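Formiminoglutamase (PDB 4MYN) hydrolyses N-formimino-L-glutamate to L-glutamate and formamide as an arginase-like manganese metalloenzyme. Local coordinates at residues A[120-125]-A[164-169]. The protein carries 2 engineered substitutions. Numbering follows the deposited sequence.
Sequences GGHDQS and TPFRQL. Engineered in segment 120-125: His122 (natural residue Asn). With MN (manganese (II) ion), chain B.
Phe166 turns the CE2–CZ edge of its ring toward the imidazole face of His122 in an offset edge-to-face pair, with centroids 5.3 Å apart and planes at 74°. The closest carbons are CE2 of Phe166 and CE1 of His122, 3.7 Å apart, and CE1 lies near the plane of the phenyl ring. His122 is an engineered residue in place of the natural Asn. With CG anti to the backbone N (chi1 -151°), its ring reaches the metal site, where ND1 binds manganese at 2.2 Å. Asp146, Asp150, Asp236 and two waters complete this coordination. At the far side of the imidazole, NE2 is hydrogen-bonded to Ser234, so both ring nitrogens have partners that fix the rotation of the ring.

The metal site belongs to the arginase/deacetylase α/β fold, in which the manganese ligands lie at or just after the C-terminal ends of strands of a parallel sheet. Here the loop after strand 114-119 meets the start of helix 165-170. Phe166 also rests on Asn144 and Val142 of strand 141-145.

The remaining contacts are van der Waals, with no hydrogen bond between the segments. The ring of Pro165 packs against the short 3-10 turn, bringing CG to 3.3 Å from His122 O, a carbonyl that also accepts the backbone N-H of Ser125. CB of Ser125 touches both Pro165 CB, at 4.0 Å, and Phe166 CZ, at 3.8 Å, while the Ser125 hydroxyl is engaged by Asp278 and Ser234. One turn further along the helix, the CD1 methyl of Leu169 lies 3.3 Å from Ser125 O.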
loop_
_atom_site.group_PDB
_atom_site.type_symbol
_atom_site.label_atom_id
_atom_site.label_comp_id
_atom_site.label_asym_id
_atom_site.label_seq_id
_atom_site.Cartn_x
_atom_site.Cartn_y
_atom_site.Cartn_z
ATOM N N GLY A 120 6.602 20.253 -9.668
ATOM C CA GLY A 120 7.892 20.920 -9.689
ATOM C C GLY A 120 8.796 20.418 -8.569
ATOM O O GLY A 120 8.314 19.874 -7.579
ATOM N N GLY A 121 10.096 20.633 -8.720
ATOM C CA GLY A 121 11.102 20.214 -7.756
ATOM C C GLY A 121 11.071 21.023 -6.472
ATOM O O GLY A 121 10.604 22.157 -6.458
ATOM N N HIS A 122 11.615 20.453 -5.405
ATOM C CA HIS A 122 11.581 21.086 -4.089
ATOM C C HIS A 122 12.458 22.331 -3.986
ATOM O O HIS A 122 12.365 23.074 -3.002
ATOM C CB HIS A 122 11.985 20.091 -3.002
ATOM C CG HIS A 122 11.359 20.369 -1.667
ATOM N ND1 HIS A 122 11.480 19.517 -0.592
ATOM C CD2 HIS A 122 10.595 21.404 -1.241
ATOM C CE1 HIS A 122 10.825 20.017 0.444
ATOM N NE2 HIS A 122 10.274 21.156 0.074
ATOM N N ASP A 123 13.310 22.562 -4.984
ATOM C CA ASP A 123 14.100 23.799 -5.007
ATOM C C ASP A 123 13.233 25.068 -4.915
ATOM O O ASP A 123 13.724 26.124 -4.505
ATOM C CB ASP A 123 15.034 23.864 -6.222
ATOM C CG ASP A 123 14.354 23.454 -7.515
ATOM O OD1 ASP A 123 14.044 22.239 -7.675
ATOM O OD2 ASP A 123 14.149 24.343 -8.381
ATOM N N GLN A 124 11.963 24.960 -5.295
ATOM C CA GLN A 124 11.019 26.073 -5.194
ATOM C C GLN A 124 10.892 26.621 -3.773
ATOM O O GLN A 124 10.473 27.770 -3.579
ATOM C CB GLN A 124 9.625 25.689 -5.722
ATOM C CG GLN A 124 8.913 24.547 -4.941
ATOM C CD GLN A 124 7.412 24.609 -5.052
ATOM O OE1 GLN A 124 6.844 25.690 -5.216
ATOM N NE2 GLN A 124 6.744 23.455 -4.929
ATOM N N SER A 125 11.243 25.808 -2.782
ATOM C CA SER A 125 11.059 26.218 -1.392
ATOM C C SER A 125 12.018 27.322 -0.952
ATOM O O SER A 125 11.735 28.037 0.012
ATOM C CB SER A 125 11.141 25.017 -0.459
ATOM O OG SER A 125 10.039 24.171 -0.721
ATOM N N THR A 164 18.946 21.501 -1.829
ATOM C CA THR A 164 19.560 22.617 -1.107
ATOM C C THR A 164 18.631 23.656 -0.466
ATOM O O THR A 164 19.116 24.520 0.256
ATOM C CB THR A 164 20.524 23.399 -2.010
ATOM O OG1 THR A 164 19.776 24.083 -3.021
ATOM C CG2 THR A 164 21.529 22.452 -2.662
ATOM N N PRO A 165 17.308 23.573 -0.697
ATOM C CA PRO A 165 16.471 24.736 -0.357
ATOM C C PRO A 165 16.540 25.178 1.102
ATOM O O PRO A 165 16.395 26.374 1.386
ATOM C CB PRO A 165 15.039 24.268 -0.666
ATOM C CG PRO A 165 15.155 22.933 -1.300
ATOM C CD PRO A 165 16.505 22.381 -1.026
ATOM N N PHE A 166 16.731 24.238 2.019
ATOM C CA PHE A 166 16.712 24.601 3.436
ATOM C C PHE A 166 18.094 24.912 3.982
ATOM O O PHE A 166 18.232 25.418 5.088
ATOM C CB PHE A 166 15.929 23.572 4.255
ATOM C CG PHE A 166 14.520 23.437 3.783
ATOM C CD1 PHE A 166 13.563 24.372 4.145
ATOM C CD2 PHE A 166 14.174 22.445 2.880
ATOM C CE1 PHE A 166 12.268 24.281 3.659
ATOM C CE2 PHE A 166 12.880 22.349 2.393
ATOM C CZ PHE A 166 11.928 23.264 2.786
ATOM N N ARG A 167 19.115 24.644 3.179
ATOM C CA ARG A 167 20.443 25.135 3.501
ATOM C C ARG A 167 20.447 26.638 3.261
ATOM O O ARG A 167 20.982 27.399 4.060
ATOM C CB ARG A 167 21.519 24.445 2.658
ATOM C CG ARG A 167 22.949 24.779 3.076
ATOM C CD ARG A 167 23.939 23.744 2.541
ATOM N NE ARG A 167 25.225 23.810 3.231
ATOM C CZ ARG A 167 25.688 22.873 4.053
ATOM N NH1 ARG A 167 24.982 21.775 4.285
ATOM N NH2 ARG A 167 26.872 23.028 4.635
ATOM N N GLN A 168 19.822 27.075 2.173
ATOM C CA GLN A 168 19.829 28.501 1.866
ATOM C C GLN A 168 18.838 29.312 2.702
ATOM O O GLN A 168 18.997 30.523 2.849
ATOM C CB GLN A 168 19.722 28.790 0.353
ATOM C CG GLN A 168 18.567 28.149 -0.381
ATOM C CD GLN A 168 18.759 28.147 -1.900
ATOM O OE1 GLN A 168 18.854 27.084 -2.523
ATOM N NE2 GLN A 168 18.801 29.331 -2.499
ATOM N N LEU A 169 17.828 28.654 3.267
ATOM C CA LEU A 169 16.941 29.348 4.197
ATOM C C LEU A 169 17.545 29.429 5.618
ATOM O O LEU A 169 17.392 30.434 6.311
ATOM C CB LEU A 169 15.527 28.751 4.181
ATOM C CG LEU A 169 14.805 28.822 2.820
ATOM C CD1 LEU A 169 13.459 28.086 2.848
ATOM C CD2 LEU A 169 14.620 30.268 2.309
HETATM MN MN MN B . 12.583 17.582 -0.599
HETATM O O HOH W 1 13.880 15.751 -1.067
HETATM O O HOH W 2 13.467 17.368 -2.772
#